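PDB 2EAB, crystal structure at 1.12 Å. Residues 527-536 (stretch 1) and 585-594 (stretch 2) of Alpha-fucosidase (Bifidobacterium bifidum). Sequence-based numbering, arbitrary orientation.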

# COMPACT_ATOMS: atom_id res chain seq x y z
N LEU A 527 8.26 -17.90 5.20
CA LEU A 527 8.39 -16.45 5.17
C LEU A 527 9.55 -16.00 6.05
O LEU A 527 10.29 -15.08 5.68
CB LEU A 527 7.09 -15.77 5.59
CG LEU A 527 5.98 -15.80 4.53
CD1 LEU A 527 4.67 -15.31 5.13
CD2 LEU A 527 6.36 -14.98 3.31
N LEU A 528 9.73 -16.65 7.19
CA LEU A 528 10.85 -16.34 8.07
C LEU A 528 12.18 -16.38 7.33
O LEU A 528 13.00 -15.48 7.47
CB LEU A 528 10.88 -17.28 9.27
CG LEU A 528 12.06 -17.15 10.24
CD1 LEU A 528 12.15 -15.75 10.82
CD2 LEU A 528 11.89 -18.18 11.35
N ASP A 529 12.40 -17.44 6.55
CA ASP A 529 13.67 -17.57 5.82
C ASP A 529 13.89 -16.41 4.84
O ASP A 529 14.99 -15.87 4.75
CB ASP A 529 13.75 -18.91 5.09
CG ASP A 529 14.03 -20.08 6.02
OD1 ASP A 529 14.24 -19.86 7.24
OD2 ASP A 529 14.04 -21.22 5.52
N ARG A 530 12.83 -16.03 4.14
CA ARG A 530 12.90 -14.95 3.15
C ARG A 530 13.14 -13.59 3.79
O ARG A 530 13.96 -12.81 3.31
CB ARG A 530 11.64 -14.92 2.29
CG ARG A 530 11.51 -16.12 1.39
CD ARG A 530 10.14 -16.18 0.77
NE ARG A 530 9.97 -15.18 -0.28
CZ ARG A 530 8.79 -14.87 -0.81
NH1 ARG A 530 7.68 -15.46 -0.38
NH2 ARG A 530 8.72 -13.96 -1.78
N VAL A 531 12.43 -13.31 4.88
CA VAL A 531 12.56 -12.00 5.52
C VAL A 531 13.90 -11.91 6.24
O VAL A 531 14.53 -10.85 6.26
CB VAL A 531 11.36 -11.64 6.44
CG1 VAL A 531 10.05 -11.77 5.70
CG2 VAL A 531 11.33 -12.48 7.71
N TYR A 532 14.35 -13.02 6.82
CA TYR A 532 15.66 -13.04 7.45
C TYR A 532 16.77 -12.75 6.44
O TYR A 532 17.67 -11.95 6.72
CB TYR A 532 15.94 -14.37 8.17
CG TYR A 532 17.36 -14.43 8.69
CD1 TYR A 532 17.76 -13.65 9.77
CD2 TYR A 532 18.32 -15.25 8.08
CE1 TYR A 532 19.07 -13.68 10.24
CE2 TYR A 532 19.63 -15.29 8.55
CZ TYR A 532 20.00 -14.51 9.63
OH TYR A 532 21.28 -14.52 10.11
N ALA A 533 16.72 -13.40 5.28
CA ALA A 533 17.73 -13.16 4.25
C ALA A 533 17.80 -11.68 3.87
O ALA A 533 18.88 -11.10 3.81
CB ALA A 533 17.48 -14.04 3.03
N LEU A 534 16.65 -11.06 3.65
CA LEU A 534 16.60 -9.64 3.30
C LEU A 534 17.15 -8.75 4.41
O LEU A 534 17.93 -7.83 4.16
CB LEU A 534 15.17 -9.21 2.97
CG LEU A 534 14.63 -9.68 1.62
CD1 LEU A 534 13.11 -9.57 1.58
CD2 LEU A 534 15.25 -8.90 0.47
N LEU A 535 16.73 -9.04 5.64
CA LEU A 535 17.14 -8.24 6.79
C LEU A 535 18.62 -8.40 7.10
O LEU A 535 19.27 -7.44 7.50
CB LEU A 535 16.30 -8.59 8.02
CG LEU A 535 14.89 -8.02 8.02
CD1 LEU A 535 14.02 -8.74 9.02
CD2 LEU A 535 14.92 -6.52 8.32
N LYS A 536 19.13 -9.61 6.93
CA LYS A 536 20.54 -9.90 7.18
C LYS A 536 21.43 -9.02 6.31
O LYS A 536 22.35 -8.37 6.80
CB LYS A 536 20.82 -11.38 6.91
CG LYS A 536 22.27 -11.80 7.07
CD LYS A 536 22.45 -13.26 6.69
CE LYS A 536 23.91 -13.68 6.73
NZ LYS A 536 24.10 -15.12 6.38
N GLN A 585 14.51 0.22 13.98
CA GLN A 585 13.45 -0.76 13.78
C GLN A 585 13.92 -1.94 12.95
O GLN A 585 13.55 -3.09 13.24
CB GLN A 585 12.23 -0.13 13.13
CG GLN A 585 10.97 -0.94 13.38
CD GLN A 585 10.54 -0.88 14.83
OE1 GLN A 585 10.17 0.17 15.32
NE2 GLN A 585 10.63 -2.01 15.53
N MET A 586 14.72 -1.66 11.92
CA MET A 586 15.24 -2.73 11.08
C MET A 586 16.12 -3.68 11.87
O MET A 586 15.99 -4.90 11.76
CB MET A 586 16.02 -2.17 9.89
CG MET A 586 16.53 -3.27 8.97
SD MET A 586 17.53 -2.67 7.62
CE MET A 586 18.94 -1.98 8.49
N LEU A 587 17.04 -3.13 12.67
CA LEU A 587 17.91 -3.97 13.48
C LEU A 587 17.10 -4.77 14.51
O LEU A 587 17.41 -5.93 14.77
CB LEU A 587 19.00 -3.14 14.16
CG LEU A 587 20.03 -2.50 13.22
CD1 LEU A 587 20.94 -1.56 13.99
CD2 LEU A 587 20.85 -3.55 12.47
N ASN A 588 16.07 -4.14 15.05
CA ASN A 588 15.16 -4.80 15.98
C ASN A 588 14.48 -6.01 15.31
O ASN A 588 14.52 -7.13 15.84
CB ASN A 588 14.13 -3.79 16.48
CG ASN A 588 13.51 -4.17 17.81
OD1 ASN A 588 13.74 -5.26 18.34
ND2 ASN A 588 12.73 -3.26 18.37
N ASP A 589 13.89 -5.77 14.14
CA ASP A 589 13.27 -6.83 13.35
C ASP A 589 14.27 -7.91 12.96
O ASP A 589 13.96 -9.11 13.03
CB ASP A 589 12.62 -6.28 12.07
CG ASP A 589 11.32 -5.50 12.32
OD1 ASP A 589 10.81 -5.46 13.45
OD2 ASP A 589 10.79 -4.94 11.33
N ALA A 590 15.47 -7.50 12.54
CA ALA A 590 16.51 -8.43 12.13
C ALA A 590 16.94 -9.35 13.27
O ALA A 590 17.10 -10.55 13.08
CB ALA A 590 17.71 -7.68 11.57
N ILE A 591 17.10 -8.77 14.46
CA ILE A 591 17.43 -9.54 15.65
C ILE A 591 16.33 -10.55 15.96
O ILE A 591 16.61 -11.71 16.27
CB ILE A 591 17.70 -8.61 16.86
CG1 ILE A 591 19.04 -7.89 16.67
CG2 ILE A 591 17.70 -9.40 18.17
CD1 ILE A 591 19.23 -6.67 17.54
N GLU A 592 15.08 -10.12 15.84
CA GLU A 592 13.96 -11.04 16.07
C GLU A 592 13.90 -12.17 15.05
O GLU A 592 13.66 -13.33 15.41
CB GLU A 592 12.63 -10.28 16.15
CG GLU A 592 12.54 -9.39 17.38
CD GLU A 592 12.82 -10.17 18.65
OE1 GLU A 592 12.10 -11.16 18.92
OE2 GLU A 592 13.77 -9.81 19.38
N ALA A 593 14.17 -11.84 13.79
CA ALA A 593 14.22 -12.86 12.74
C ALA A 593 15.33 -13.87 13.01
O ALA A 593 15.13 -15.09 12.90
CB ALA A 593 14.39 -12.21 11.37
N ALA A 594 16.50 -13.35 13.38
CA ALA A 594 17.64 -14.19 13.73
C ALA A 594 17.31 -15.11 14.91
O ALA A 594 17.54 -16.32 14.83
CB ALA A 594 18.86 -13.34 14.05

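Both stretches are helical throughout, and each belongs to a longer helix. Their axes approach to 9.3 Å, and their N-to-C directions differ by 134°. The contact is mainly one of apolar side chains, and no hydrogen bond crosses between the two stretches. It buries 358 Å², both sides summed. The backbones come closest where alanines lie on stretch 2. The CA atoms of Leu 535 and Ala 590 are 5.4 Å apart, and those of Tyr 532 and Ala 593 are 5.5 Å apart. A methyl group reaches little beyond the backbone, so it fits within such a short spacing.

Leu 535 is the centre of the contact. Its CA-to-CB bond points toward stretch 2, and the other stretch covers 97 Å² of it, the largest area of any residue here. It acts as a knob in a hole formed by Met 586, Asp 589, Ala 590 and Ala 593. Its rotamer is m,t, with chi1 at -76° and chi2 at 162°. This is one of the two common leucine conformations in helices. In it the two methyls reach different parts of the hole. Leu 535 CD2 lies 3.7 Å from Met 586 CG. Leu 535 CD1 lies 4.2 Å from Ala 593 CB and 4.0 Å from the backbone atom Asp 589 O. The base of the side chain is also packed, with Leu 535 CB 3.9 Å from Ala 590 CB.

Met 586 forms one wall of this hole. Its chi1 and chi2 are both t, so the chain is extended as far as SD. Chi3 then turns to p at 64°. The contact with Leu 535 is made at CG, before that turn. Asp 589 also points toward stretch 1, but it contributes mainly by its backbone and CB. Asp 589 CB is 4.2 Å from Leu 535 CD1. Its carboxylate atom OD1 is hydrogen-bonded elsewhere in the structure.

Tyr 532 and Leu 528 share another pattern. Both have CA-to-CB bonds directed sideways, and both side chains end nearer to stretch 2. Both have chi1 at t, 174° in Tyr 532 and 176° in Leu 528. In Tyr 532 this conformation lays the ring alongside Ala 593 and Ala 594. Ala 593 CB sits at the ring edge, near its plane, 4.0 Å from Tyr 532 CD1. Further along the ring, Tyr 532 CE1 is 3.8 Å from both CA and CB of Ala 594. The hydroxyl is hydrogen-bonded elsewhere in the structure.

Leu 528 is t,p, with chi2 at 58°, the other common leucine rotamer. Leu 528 CD1 lies 3.7 Å from Ala 593 O and 4.2 Å from Ala 593 CB.

Ala 593 links these groups. Its CB points toward stretch 1 and meets Leu 528, Tyr 532 and Leu 535, which are spaced four and three residues apart. That spacing places them along one side of their helix. The single methyl thus touches three larger side chains.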